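Local coordinates for protein anthranilate synthase component I (Streptococcus pneumoniae serotype 4, PDB 5KCK) that is the first component of an anthranilate synthase and folds into a body of helices set around large antiparallel sheets, at residues F50-E55 / L59-Q64; D72-V77 / P119-F124; R201-I204 / D208-Q211; Q216-E221 / K443-T448; R410-I413 / R418-V421. All coordinates share one frame; numbering follows the deposited sequence.

Interaction 1 (F50-E55 / L59-Q64)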
# COMPACT_ATOMS: atom_id res chain seq x y z
N PHE A 50 -9.39 22.61 -22.77
CA PHE A 50 -9.03 22.45 -24.17
C PHE A 50 -8.89 20.99 -24.54
O PHE A 50 -8.47 20.16 -23.72
CB PHE A 50 -7.67 23.08 -24.55
CG PHE A 50 -7.58 24.54 -24.32
CD1 PHE A 50 -8.49 25.41 -24.91
CD2 PHE A 50 -6.55 25.05 -23.55
CE1 PHE A 50 -8.39 26.77 -24.71
CE2 PHE A 50 -6.44 26.41 -23.34
CZ PHE A 50 -7.36 27.27 -23.92
N GLU A 51 -9.19 20.71 -25.80
CA GLU A 51 -8.80 19.49 -26.48
C GLU A 51 -7.80 19.85 -27.57
O GLU A 51 -8.07 20.73 -28.40
CB GLU A 51 -10.01 18.79 -27.10
CG GLU A 51 -9.68 17.57 -27.92
CD GLU A 51 -10.87 17.04 -28.70
OE1 GLU A 51 -11.34 17.73 -29.63
OE2 GLU A 51 -11.35 15.94 -28.37
N ILE A 52 -6.64 19.20 -27.56
CA ILE A 52 -5.63 19.44 -28.58
C ILE A 52 -5.37 18.12 -29.29
O ILE A 52 -5.05 17.11 -28.65
CB ILE A 52 -4.33 20.01 -27.99
CG1 ILE A 52 -4.65 21.32 -27.28
CG2 ILE A 52 -3.29 20.20 -29.09
CD1 ILE A 52 -3.47 21.98 -26.66
N LYS A 53 -5.52 18.13 -30.61
CA LYS A 53 -5.54 16.90 -31.37
C LYS A 53 -4.85 17.12 -32.71
O LYS A 53 -4.97 18.20 -33.30
CB LYS A 53 -6.99 16.40 -31.53
CG LYS A 53 -7.33 15.77 -32.85
CD LYS A 53 -8.82 15.88 -33.14
CE LYS A 53 -9.66 15.04 -32.20
NZ LYS A 53 -11.11 15.09 -32.56
N PHE A 54 -4.12 16.11 -33.17
CA PHE A 54 -3.49 16.09 -34.49
C PHE A 54 -4.00 14.87 -35.23
O PHE A 54 -3.77 13.73 -34.80
CB PHE A 54 -1.96 16.05 -34.37
CG PHE A 54 -1.24 16.34 -35.66
CD1 PHE A 54 -1.28 17.60 -36.23
CD2 PHE A 54 -0.48 15.36 -36.28
CE1 PHE A 54 -0.61 17.88 -37.41
CE2 PHE A 54 0.20 15.64 -37.46
CZ PHE A 54 0.14 16.90 -38.02
N GLU A 55 -4.72 15.09 -36.33
CA GLU A 55 -5.16 13.97 -37.14
C GLU A 55 -5.23 14.40 -38.59
O GLU A 55 -5.50 15.57 -38.90
CB GLU A 55 -6.50 13.41 -36.65
CG GLU A 55 -7.72 14.27 -36.88
CD GLU A 55 -8.96 13.68 -36.23
OE1 GLU A 55 -8.95 12.48 -35.90
OE2 GLU A 55 -9.95 14.42 -36.04
N LEU A 59 -3.79 20.22 -37.23
CA LEU A 59 -3.77 20.49 -35.80
C LEU A 59 -5.04 21.23 -35.39
O LEU A 59 -5.38 22.26 -35.99
CB LEU A 59 -2.53 21.30 -35.42
CG LEU A 59 -2.34 21.70 -33.96
CD1 LEU A 59 -2.23 20.48 -33.02
CD2 LEU A 59 -1.12 22.60 -33.82
N TYR A 60 -5.72 20.72 -34.36
CA TYR A 60 -6.97 21.30 -33.89
C TYR A 60 -6.88 21.67 -32.41
O TYR A 60 -6.28 20.94 -31.62
CB TYR A 60 -8.15 20.35 -34.06
CG TYR A 60 -8.42 19.92 -35.47
CD1 TYR A 60 -7.80 18.78 -35.99
CD2 TYR A 60 -9.30 20.63 -36.29
CE1 TYR A 60 -8.05 18.37 -37.29
CE2 TYR A 60 -9.56 20.22 -37.59
CZ TYR A 60 -8.92 19.09 -38.08
OH TYR A 60 -9.15 18.67 -39.36
N GLN A 61 -7.48 22.80 -32.06
CA GLN A 61 -7.72 23.17 -30.66
C GLN A 61 -9.20 23.50 -30.52
O GLN A 61 -9.68 24.46 -31.12
CB GLN A 61 -6.86 24.37 -30.23
CG GLN A 61 -7.04 24.73 -28.77
CD GLN A 61 -6.28 25.99 -28.37
OE1 GLN A 61 -6.09 26.89 -29.19
NE2 GLN A 61 -5.85 26.06 -27.11
N ASN A 62 -9.90 22.70 -29.71
CA ASN A 62 -11.36 22.79 -29.58
C ASN A 62 -12.02 22.93 -30.94
O ASN A 62 -12.90 23.78 -31.13
CB ASN A 62 -11.75 23.96 -28.68
CG ASN A 62 -11.56 23.67 -27.21
OD1 ASN A 62 -10.88 22.70 -26.84
ND2 ASN A 62 -12.14 24.51 -26.35
N GLY A 63 -11.58 22.13 -31.91
CA GLY A 63 -12.19 22.14 -33.23
C GLY A 63 -11.64 23.17 -34.19
O GLY A 63 -11.95 23.08 -35.39
N GLN A 64 -10.85 24.13 -33.74
CA GLN A 64 -10.32 25.16 -34.62
C GLN A 64 -8.96 24.75 -35.16
O GLN A 64 -8.11 24.24 -34.43
CB GLN A 64 -10.21 26.51 -33.90
CG GLN A 64 -11.44 26.90 -33.10
CD GLN A 64 -11.35 28.31 -32.53
OE1 GLN A 64 -11.06 28.50 -31.35
NE2 GLN A 64 -11.60 29.31 -33.37
O HOH W 1 -10.06 19.58 -31.24

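Interaction 2 (D72-V77 / P119-F124)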
# COMPACT_ATOMS: atom_id res chain seq x y z
N ASP A 72 5.27 21.85 -30.70
CA ASP A 72 5.56 23.22 -30.28
C ASP A 72 4.30 23.92 -29.78
O ASP A 72 4.34 24.62 -28.76
CB ASP A 72 6.19 24.02 -31.42
CG ASP A 72 7.57 23.52 -31.81
OD1 ASP A 72 8.12 22.66 -31.08
OD2 ASP A 72 8.10 23.98 -32.84
N PHE A 73 3.18 23.73 -30.47
CA PHE A 73 1.94 24.36 -30.03
C PHE A 73 1.48 23.79 -28.70
O PHE A 73 1.08 24.53 -27.80
CB PHE A 73 0.85 24.21 -31.08
CG PHE A 73 -0.42 24.96 -30.75
CD1 PHE A 73 -0.46 26.35 -30.84
CD2 PHE A 73 -1.56 24.28 -30.34
CE1 PHE A 73 -1.63 27.05 -30.53
CE2 PHE A 73 -2.73 24.97 -30.04
CZ PHE A 73 -2.76 26.36 -30.13
N LEU A 74 1.52 22.46 -28.56
CA LEU A 74 1.08 21.85 -27.31
C LEU A 74 1.86 22.41 -26.13
O LEU A 74 1.28 22.75 -25.09
CB LEU A 74 1.23 20.34 -27.38
CG LEU A 74 0.95 19.60 -26.08
CD1 LEU A 74 -0.54 19.53 -25.83
CD2 LEU A 74 1.60 18.21 -26.09
N TYR A 75 3.19 22.53 -26.27
CA TYR A 75 3.98 23.03 -25.16
C TYR A 75 3.64 24.48 -24.86
O TYR A 75 3.48 24.87 -23.70
CB TYR A 75 5.47 22.90 -25.46
CG TYR A 75 6.32 23.17 -24.24
CD1 TYR A 75 6.54 22.17 -23.31
CD2 TYR A 75 6.88 24.43 -24.02
CE1 TYR A 75 7.32 22.41 -22.18
CE2 TYR A 75 7.65 24.68 -22.89
CZ TYR A 75 7.87 23.66 -21.97
OH TYR A 75 8.63 23.87 -20.85
N GLU A 76 3.54 25.30 -25.91
CA GLU A 76 3.21 26.71 -25.74
C GLU A 76 1.88 26.89 -25.00
O GLU A 76 1.78 27.74 -24.11
CB GLU A 76 3.19 27.38 -27.10
CG GLU A 76 2.76 28.82 -27.10
CD GLU A 76 2.74 29.39 -28.50
OE1 GLU A 76 1.66 29.84 -28.94
OE2 GLU A 76 3.81 29.37 -29.15
N VAL A 77 0.87 26.09 -25.34
CA VAL A 77 -0.43 26.23 -24.69
C VAL A 77 -0.37 25.73 -23.25
O VAL A 77 -1.00 26.29 -22.35
CB VAL A 77 -1.52 25.51 -25.50
CG1 VAL A 77 -2.76 25.26 -24.64
CG2 VAL A 77 -1.87 26.31 -26.73
N PRO A 119 -6.52 9.42 -33.69
CA PRO A 119 -5.66 10.53 -34.12
C PRO A 119 -4.21 10.24 -33.76
O PRO A 119 -3.90 9.41 -32.90
CB PRO A 119 -6.20 11.74 -33.35
CG PRO A 119 -7.04 11.17 -32.26
CD PRO A 119 -7.57 9.86 -32.76
N ASP A 120 -3.31 10.95 -34.44
CA ASP A 120 -1.90 10.75 -34.16
C ASP A 120 -1.48 11.35 -32.83
O ASP A 120 -0.49 10.91 -32.24
CB ASP A 120 -1.07 11.30 -35.31
CG ASP A 120 -1.36 10.56 -36.61
OD1 ASP A 120 -0.87 9.43 -36.75
OD2 ASP A 120 -2.10 11.09 -37.46
N MSE A 121 -2.24 12.32 -32.33
CA MSE A 121 -2.01 12.92 -31.02
C MSE A 121 -3.34 13.40 -30.48
O MSE A 121 -4.15 13.95 -31.23
CB MSE A 121 -1.01 14.08 -31.11
CG MSE A 121 -0.73 14.75 -29.80
SE MSE A 121 0.43 16.31 -29.98
CE MSE A 121 -0.93 17.62 -30.49
N HIS A 122 -3.57 13.19 -29.19
CA HIS A 122 -4.80 13.62 -28.55
C HIS A 122 -4.52 13.91 -27.09
O HIS A 122 -4.14 13.01 -26.33
CB HIS A 122 -5.88 12.55 -28.69
CG HIS A 122 -7.28 13.08 -28.65
ND1 HIS A 122 -8.37 12.36 -29.09
CD2 HIS A 122 -7.77 14.27 -28.20
CE1 HIS A 122 -9.46 13.08 -28.94
NE2 HIS A 122 -9.13 14.24 -28.40
N PHE A 123 -4.69 15.17 -26.69
CA PHE A 123 -4.54 15.58 -25.30
C PHE A 123 -5.77 16.36 -24.86
O PHE A 123 -6.34 17.13 -25.64
CB PHE A 123 -3.29 16.45 -25.09
CG PHE A 123 -2.00 15.68 -25.08
CD1 PHE A 123 -1.56 15.06 -23.93
CD2 PHE A 123 -1.24 15.57 -26.24
CE1 PHE A 123 -0.37 14.34 -23.92
CE2 PHE A 123 -0.05 14.86 -26.24
CZ PHE A 123 0.39 14.24 -25.08
N PHE A 124 -6.16 16.15 -23.61
CA PHE A 124 -7.07 17.07 -22.94
C PHE A 124 -6.26 17.93 -21.96
O PHE A 124 -5.29 17.46 -21.35
CB PHE A 124 -8.17 16.32 -22.19
CG PHE A 124 -9.19 15.66 -23.07
CD1 PHE A 124 -10.04 16.40 -23.88
CD2 PHE A 124 -9.35 14.28 -23.05
CE1 PHE A 124 -11.00 15.79 -24.68
CE2 PHE A 124 -10.32 13.66 -23.83
CZ PHE A 124 -11.14 14.41 -24.65

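Interaction 3 (R201-I204 / D208-Q211)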
# COMPACT_ATOMS: atom_id res chain seq x y z
N ARG A 201 14.63 -11.09 -40.76
CA ARG A 201 15.82 -11.85 -40.39
C ARG A 201 16.86 -11.82 -41.51
O ARG A 201 18.04 -11.57 -41.27
CB ARG A 201 15.45 -13.29 -40.05
CG ARG A 201 16.57 -14.05 -39.34
CD ARG A 201 16.35 -15.55 -39.34
NE ARG A 201 16.43 -16.10 -40.69
CZ ARG A 201 15.43 -16.72 -41.31
NH1 ARG A 201 14.26 -16.89 -40.69
NH2 ARG A 201 15.60 -17.18 -42.54
N ASP A 202 16.41 -12.04 -42.76
CA ASP A 202 17.34 -12.06 -43.88
C ASP A 202 18.00 -10.70 -44.08
O ASP A 202 19.19 -10.64 -44.41
CB ASP A 202 16.62 -12.50 -45.15
CG ASP A 202 16.30 -13.97 -45.16
OD1 ASP A 202 16.83 -14.70 -44.29
OD2 ASP A 202 15.52 -14.41 -46.04
N LEU A 203 17.24 -9.62 -43.92
CA LEU A 203 17.84 -8.28 -44.02
C LEU A 203 18.94 -8.10 -43.00
O LEU A 203 20.02 -7.58 -43.32
CB LEU A 203 16.77 -7.21 -43.84
CG LEU A 203 15.75 -7.04 -44.97
CD1 LEU A 203 14.57 -6.23 -44.47
CD2 LEU A 203 16.41 -6.38 -46.15
N ILE A 204 18.69 -8.53 -41.76
CA ILE A 204 19.69 -8.44 -40.70
C ILE A 204 20.94 -9.24 -41.06
O ILE A 204 22.07 -8.78 -40.85
CB ILE A 204 19.07 -8.89 -39.36
CG1 ILE A 204 17.99 -7.90 -38.92
CG2 ILE A 204 20.12 -9.04 -38.27
CD1 ILE A 204 17.14 -8.37 -37.76
N ASP A 208 21.63 -5.20 -43.23
CA ASP A 208 20.74 -4.05 -43.36
C ASP A 208 20.55 -3.33 -42.03
O ASP A 208 20.36 -2.11 -42.01
CB ASP A 208 19.40 -4.50 -43.94
CG ASP A 208 18.40 -3.36 -44.09
OD1 ASP A 208 18.58 -2.53 -45.00
OD2 ASP A 208 17.43 -3.31 -43.29
N MSE A 209 20.60 -4.07 -40.92
CA MSE A 209 20.32 -3.53 -39.59
C MSE A 209 20.61 -4.62 -38.57
O MSE A 209 20.92 -5.75 -38.94
CB MSE A 209 18.86 -3.05 -39.47
CG MSE A 209 17.85 -4.08 -39.98
SE MSE A 209 15.96 -3.56 -39.85
CE MSE A 209 15.20 -5.04 -40.89
N PHE A 210 20.50 -4.29 -37.28
CA PHE A 210 20.81 -5.24 -36.22
C PHE A 210 19.58 -5.82 -35.54
O PHE A 210 19.61 -6.97 -35.09
CB PHE A 210 21.71 -4.59 -35.17
CG PHE A 210 22.09 -5.50 -34.03
CD1 PHE A 210 23.12 -6.42 -34.17
CD2 PHE A 210 21.41 -5.44 -32.82
CE1 PHE A 210 23.46 -7.26 -33.13
CE2 PHE A 210 21.75 -6.28 -31.77
CZ PHE A 210 22.78 -7.20 -31.93
N GLN A 211 18.49 -5.07 -35.45
CA GLN A 211 17.31 -5.53 -34.73
C GLN A 211 16.10 -4.79 -35.25
O GLN A 211 16.18 -3.62 -35.62
CB GLN A 211 17.46 -5.34 -33.22
CG GLN A 211 16.22 -5.67 -32.42
CD GLN A 211 16.55 -6.13 -31.02
OE1 GLN A 211 15.80 -6.88 -30.40
NE2 GLN A 211 17.69 -5.68 -30.51

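Interaction 4 (Q216-E221 / K443-T448)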
# COMPACT_ATOMS: atom_id res chain seq x y z
N GLN A 216 2.20 -7.91 -33.98
CA GLN A 216 0.91 -8.43 -34.41
C GLN A 216 -0.19 -7.73 -33.65
O GLN A 216 -0.05 -7.45 -32.45
CB GLN A 216 0.75 -9.91 -34.14
CG GLN A 216 1.38 -10.86 -35.09
CD GLN A 216 0.88 -12.27 -34.84
OE1 GLN A 216 1.59 -13.11 -34.29
NE2 GLN A 216 -0.37 -12.52 -35.20
N ARG A 217 -1.30 -7.49 -34.32
CA ARG A 217 -2.49 -6.92 -33.70
C ARG A 217 -3.55 -8.00 -33.57
O ARG A 217 -3.60 -8.95 -34.37
CB ARG A 217 -3.00 -5.73 -34.52
CG ARG A 217 -4.29 -5.12 -34.03
CD ARG A 217 -4.57 -3.86 -34.82
NE ARG A 217 -3.55 -2.86 -34.57
CZ ARG A 217 -3.36 -1.77 -35.31
NH1 ARG A 217 -4.12 -1.56 -36.38
NH2 ARG A 217 -2.41 -0.90 -34.98
N PHE A 218 -4.38 -7.88 -32.54
CA PHE A 218 -5.52 -8.76 -32.30
C PHE A 218 -6.70 -7.91 -31.89
O PHE A 218 -6.52 -6.83 -31.31
CB PHE A 218 -5.22 -9.81 -31.21
CG PHE A 218 -4.00 -10.63 -31.47
CD1 PHE A 218 -2.73 -10.15 -31.15
CD2 PHE A 218 -4.10 -11.89 -32.05
CE1 PHE A 218 -1.59 -10.90 -31.39
CE2 PHE A 218 -2.97 -12.65 -32.30
CZ PHE A 218 -1.71 -12.16 -31.97
N SER A 219 -7.91 -8.37 -32.20
CA SER A 219 -9.07 -7.59 -31.77
C SER A 219 -10.27 -8.49 -31.56
O SER A 219 -10.35 -9.60 -32.09
CB SER A 219 -9.39 -6.46 -32.77
OG SER A 219 -9.88 -6.96 -34.00
N ALA A 220 -11.21 -8.00 -30.74
CA ALA A 220 -12.43 -8.71 -30.41
C ALA A 220 -13.59 -7.73 -30.32
O ALA A 220 -13.40 -6.55 -29.98
CB ALA A 220 -12.31 -9.46 -29.09
N GLU A 221 -14.79 -8.23 -30.61
CA GLU A 221 -16.01 -7.48 -30.32
C GLU A 221 -16.11 -7.23 -28.82
O GLU A 221 -16.01 -8.16 -28.02
CB GLU A 221 -17.22 -8.28 -30.80
CG GLU A 221 -17.25 -8.57 -32.28
CD GLU A 221 -18.37 -9.52 -32.64
OE1 GLU A 221 -18.30 -10.70 -32.24
OE2 GLU A 221 -19.33 -9.09 -33.32
N LYS A 443 2.40 -12.23 -25.36
CA LYS A 443 2.53 -10.89 -24.81
C LYS A 443 1.26 -10.08 -25.05
O LYS A 443 0.70 -9.48 -24.12
CB LYS A 443 3.73 -10.18 -25.43
CG LYS A 443 5.03 -10.43 -24.71
CD LYS A 443 5.97 -9.25 -24.91
CE LYS A 443 6.49 -9.20 -26.33
NZ LYS A 443 7.39 -8.03 -26.55
N ALA A 444 0.78 -10.05 -26.30
CA ALA A 444 -0.40 -9.25 -26.63
C ALA A 444 -1.61 -9.63 -25.79
O ALA A 444 -2.42 -8.76 -25.45
CB ALA A 444 -0.72 -9.39 -28.12
N LYS A 445 -1.75 -10.90 -25.44
CA LYS A 445 -2.94 -11.39 -24.77
C LYS A 445 -2.77 -11.57 -23.27
O LYS A 445 -3.72 -12.02 -22.60
CB LYS A 445 -3.38 -12.72 -25.40
CG LYS A 445 -4.04 -12.58 -26.76
CD LYS A 445 -4.42 -13.95 -27.30
CE LYS A 445 -5.06 -13.84 -28.67
NZ LYS A 445 -5.52 -15.17 -29.14
N SER A 446 -1.60 -11.25 -22.71
CA SER A 446 -1.44 -11.43 -21.27
C SER A 446 -2.25 -10.41 -20.49
O SER A 446 -2.59 -10.66 -19.33
CB SER A 446 0.04 -11.38 -20.87
OG SER A 446 0.63 -10.14 -21.19
N MSE A 447 -2.58 -9.27 -21.10
CA MSE A 447 -3.56 -8.33 -20.57
C MSE A 447 -4.94 -8.95 -20.39
O MSE A 447 -5.63 -8.67 -19.42
CB MSE A 447 -3.74 -7.15 -21.51
CG MSE A 447 -2.69 -6.09 -21.47
SE MSE A 447 -3.42 -4.66 -22.59
CE MSE A 447 -4.70 -3.92 -21.31
N THR A 448 -5.32 -9.76 -21.38
CA THR A 448 -6.70 -10.22 -21.54
C THR A 448 -7.24 -10.94 -20.30
O THR A 448 -8.45 -10.96 -20.10
CB THR A 448 -6.78 -11.13 -22.76
OG1 THR A 448 -6.22 -10.46 -23.90
CG2 THR A 448 -8.23 -11.52 -23.07

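Interaction 5 (R410-I413 / R418-V421)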
# COMPACT_ATOMS: atom_id res chain seq x y z
N ARG A 410 1.52 -2.90 -23.84
CA ARG A 410 0.55 -3.45 -22.90
C ARG A 410 -0.65 -2.51 -22.78
O ARG A 410 -1.16 -2.23 -21.69
CB ARG A 410 1.19 -3.72 -21.55
CG ARG A 410 2.30 -4.75 -21.59
CD ARG A 410 1.87 -6.04 -20.91
NE ARG A 410 1.40 -5.75 -19.56
CZ ARG A 410 2.20 -5.64 -18.51
NH1 ARG A 410 3.51 -5.80 -18.64
NH2 ARG A 410 1.69 -5.37 -17.31
N THR A 411 -1.10 -2.01 -23.92
CA THR A 411 -2.15 -1.00 -23.98
C THR A 411 -3.25 -1.49 -24.89
O THR A 411 -2.98 -1.98 -26.00
CB THR A 411 -1.57 0.32 -24.48
OG1 THR A 411 -0.58 0.79 -23.55
CG2 THR A 411 -2.66 1.37 -24.63
N MSE A 412 -4.49 -1.37 -24.43
CA MSE A 412 -5.65 -1.76 -25.21
C MSE A 412 -6.42 -0.53 -25.73
O MSE A 412 -6.61 0.44 -25.01
CB MSE A 412 -6.56 -2.66 -24.37
CG MSE A 412 -7.85 -3.10 -25.03
SE MSE A 412 -9.00 -4.11 -23.77
CE MSE A 412 -7.85 -5.68 -23.54
N ILE A 413 -6.87 -0.60 -26.98
CA ILE A 413 -7.68 0.45 -27.59
C ILE A 413 -9.10 -0.08 -27.76
O ILE A 413 -9.30 -1.12 -28.39
CB ILE A 413 -7.12 0.90 -28.95
CG1 ILE A 413 -5.60 1.11 -28.88
CG2 ILE A 413 -7.84 2.14 -29.44
CD1 ILE A 413 -5.17 2.04 -27.79
N ARG A 418 -14.87 -2.54 -30.93
CA ARG A 418 -13.89 -3.61 -30.84
C ARG A 418 -12.84 -3.24 -29.80
O ARG A 418 -12.70 -2.09 -29.40
CB ARG A 418 -13.22 -3.88 -32.19
CG ARG A 418 -14.16 -4.45 -33.24
CD ARG A 418 -13.42 -4.84 -34.52
NE ARG A 418 -12.62 -6.06 -34.36
CZ ARG A 418 -13.12 -7.28 -34.32
NH1 ARG A 418 -14.44 -7.46 -34.40
NH2 ARG A 418 -12.32 -8.33 -34.18
N ALA A 419 -12.09 -4.25 -29.36
CA ALA A 419 -10.98 -4.07 -28.43
C ALA A 419 -9.71 -4.53 -29.12
O ALA A 419 -9.62 -5.69 -29.55
CB ALA A 419 -11.21 -4.85 -27.14
N TYR A 420 -8.72 -3.64 -29.23
CA TYR A 420 -7.50 -3.93 -29.97
C TYR A 420 -6.32 -4.05 -29.01
O TYR A 420 -6.09 -3.17 -28.18
CB TYR A 420 -7.20 -2.83 -30.99
CG TYR A 420 -8.32 -2.53 -31.96
CD1 TYR A 420 -9.29 -1.58 -31.67
CD2 TYR A 420 -8.40 -3.18 -33.19
CE1 TYR A 420 -10.31 -1.29 -32.57
CE2 TYR A 420 -9.40 -2.90 -34.09
CZ TYR A 420 -10.35 -1.96 -33.78
OH TYR A 420 -11.35 -1.70 -34.69
N VAL A 421 -5.57 -5.14 -29.15
CA VAL A 421 -4.29 -5.28 -28.45
C VAL A 421 -3.22 -5.61 -29.48
O VAL A 421 -3.50 -6.11 -30.56
CB VAL A 421 -4.35 -6.36 -27.35
CG1 VAL A 421 -5.29 -5.92 -26.25
CG2 VAL A 421 -4.79 -7.68 -27.95

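Interaction 1 (F50-E55 / L59-Q64)
Phe50 presents one face of its ring to the Gln61 amide: NE2 of Gln61 stands 3.4 Å above the plane of the Phe50 ring, over its centre. The planes differ by 46°, so this is an amide nitrogen over a ring rather than a flat stack. Gln61 gets there with CG anti to its backbone N (chi1 -177°) and an extended chain. At Glu51 the backbone is gripped twice by Asn62: Glu51 N donates almost straight down the side-chain carbonyl to Asn62 OD1 (2.8 Å), and Asn62 N returns a bond to Glu51 O (3.0 Å). The Glu51 carboxylate holds a water that accepts from Gly63 N, while its OE2 bonds His122. Ile52 lies alongside Leu59, CG2 of Ile52 to CD1 of Leu59 4.1 Å, on the face covered by helix 70-78. Lys53 and Tyr60 make the hydrogen-bonded pair, Lys53 N to Tyr60 O 3.1 Å and Tyr60 N to Lys53 O 2.8 Å. The Lys53 amine sits between the Glu51 and Glu55 carboxylates at long salt-bridge range. Phe54 receives CB of Leu59 at its edge, 4.0 Å from CD1 of Phe54. Glu55 then crosses Tyr60, with CG of Glu55 4.1 Å from CE1 of Tyr60. Antiparallel pairing across a short connection defines a beta hairpin, whose second strand leaves through a type I' turn, Gln61 to Gln64.

Interaction 2 (D72-V77 / P119-F124)
The Phe123 ring is met by both methyls of Leu74, and CD2 makes an off-centre CH-pi contact: the CD2 carbon of Leu74 lies 4.2 Å from the centroid of the Phe123 ring, 29° from the ring normal. The shortest approach is from CD2 of Leu74 to CE2 of Phe123, 3.7 Å, while CD1 of Leu74 reaches CD2 of Phe123 at 4.0 Å. A second ring, Phe73, carries CG2 of Val77 over one face, 3.5 Å above its plane and offset toward the rim; this pair, one helical turn apart, rests on Gln61 instead of strand 121-124. Leu74 is therefore the residue of 72-77 that spans the gap. Its CG is anti to the backbone N (chi1 173°), which sends the branched end across the Phe123 side chain at about a right angle. The arrangement is a helix laid on one face of an antiparallel sheet, with the CA atoms of Leu74 and Phe123 8.7 Å apart and no hydrogen bond between the segments. Selenomethionine Met121 supplies a further surface: its chain bends at the last torsion (chi3 83°), and SE of Met121 comes 4.5 Å from CD2 of Leu74. Asp120 and Met121 both face Phe54, forming a classic beta bulge at the start of the strand. On the sheet's other face, His122 stacks on Phe247, and Phe124 meets His25 of the second subunit.

Interaction 3 (R201-I204 / D208-Q211)
Leu203 and Asp208 face each other where helix 190-205 ends and the chain turns back toward strand 211-221, a tight helix-to-strand connection. Asp208 N donates to Leu203 O (2.9 Å), five residues back; the bond is fairly straight at the hydrogen, but its donor is tilted 33° from the carbonyl plane. The two side chains lie side by side and point the same way, CB of Leu203 being 3.8 Å from CB of Asp208. Asp208 has CG anti to its backbone N (chi1 179°), and its carboxylate runs on past Leu203 to form salt bridges from OD1 to Arg374 and Arg378 of helix 372-382. Met209 also touches both arginines, so the connection is seated on that helix. Selenomethionine Met209 starts with CG between its backbone N and carbonyl carbon (chi1 49°) and then extends fully. This carries its CE obliquely past Leu203, to 3.8 Å from CD1 of Leu203. Nearer its root the same chain crosses Ile204 at about a right angle, with CG of Met209 4.0 Å from CG1 of Ile204. Beyond it Phe210 and Gln211 both face Ala370 in a classic beta bulge, and CD1 of Ile204 reaches to 4.2 Å from CA of Gln211. The branches of Ile204 straddle a backbone oxygen: Met209 O lies 3.6 Å from CG1 and 3.5 Å from CG2 of Ile204, and Ile204 CA adds a CA-H...O contact to it.

Interaction 4 (Q216-E221 / K443-T448)
Phe218 and Ala444 mark the closest backbone approach, their CA atoms 7.7 Å apart where extended strand 216-221 runs past the last turns of helix 433-446. That spacing is too wide for main-chain bonding, and no hydrogen bond joins the two segments. The bridge is made by the Phe218 ring. Its CG stands anti to the carbonyl carbon (chi1 -55°), carrying the ring out toward the helix. There the methyl of Ala444 meets one edge of the six-membered outline evenly: CB of Ala444 is 3.7 Å from CE1 and 3.7 Å from CD1 of Phe218. The ring thus meets Ala444 through a single methyl. Lys445 comes in from the same side of the ring plane, but near the opposite edge; its chain is extended beyond CG and crosses Phe218 at about a right angle. The touching atom is its last methylene, CE of Lys445 lying 4.0 Å from CD2 of Phe218. Behind this pair, Ile441 also packs on Phe218, and Ala423 of strand 418-427 touches Ala444, so the helix lies over neighbouring strands of one antiparallel sheet. Arg217 points away from the helix, where its guanidinium bonds the Lys386 carbonyl and Gln422. About 134 Å² is buried in all between the segments. The chemistry is thus almost wholly apolar: the methyl and the methylene touch the aromatic ring obliquely, and the contact probably rests on van der Waals fit and burial of the ring, with Lys445 lending only its aliphatic end and no directed bond to fix the geometry.

Interaction 5 (R410-I413 / R418-V421)
Val421 fits into the hollow of a bent selenomethionine side chain. Met412 leaves the backbone with CG anti to N (chi1 178°) and turns at its last torsion (chi3 -66°), making a shallow hook. The CG1 methyl of Val421 fills it, 4.0 Å from CG of Met412 and 3.7 Å from CE of Met412, the two side chains running alongside one another. Two residues earlier on the same strand, the Ala419 methyl is a smaller bump against the same chain, with CB of Ala419 4.1 Å from SE of Met412. Val421, Met412 and Ala419 thus share one surface of the sheet. Ile413 and Tyr420 occupy the other. They press together only at their roots, CB to CB 4.3 Å, because the end of Ile413 leads away toward Val389 and Ile252. The Tyr420 ring instead brings an edge to the backbone: CD1 of Tyr420 is 3.3 Å from O of Ile413, near the ring plane, and its OH bonds Asn416 in the turn. Beneath these shapes the backbones are pinned by two in-plane bonds, Ile413 N to Tyr420 O (2.9 Å) and Tyr420 N to Ile413 O (2.7 Å). The strand axes come within 4.7 Å and their directions differ by 150°, antiparallel with marked twist. This is a beta hairpin, inserted in its sheet between strand 250-254, which pairs with 411-415, and strand 211-221, which pairs with 418-427.

From the N terminus, interaction 1 closes a hairpin with three residues between its segments. Interaction 2 then closes a wider loop of 41 residues, and the two touch because strands 50-55 and 121-126 are neighbours in the large antiparallel sheet, one end of which helix 70-78 covers. Interaction 3 closes a short turn leading into strand 211-221, at about 27 Å, centre to centre, from interaction 4. Interaction 4 spans 221 residues, tying that strand to the C-terminal helix 433-446. Interaction 5, another hairpin, is nested inside this loop and meets it directly through strand pairing of 211-221 with 418-427. No loops cross; 1 and 2 share one sheet, 4 and 5 another.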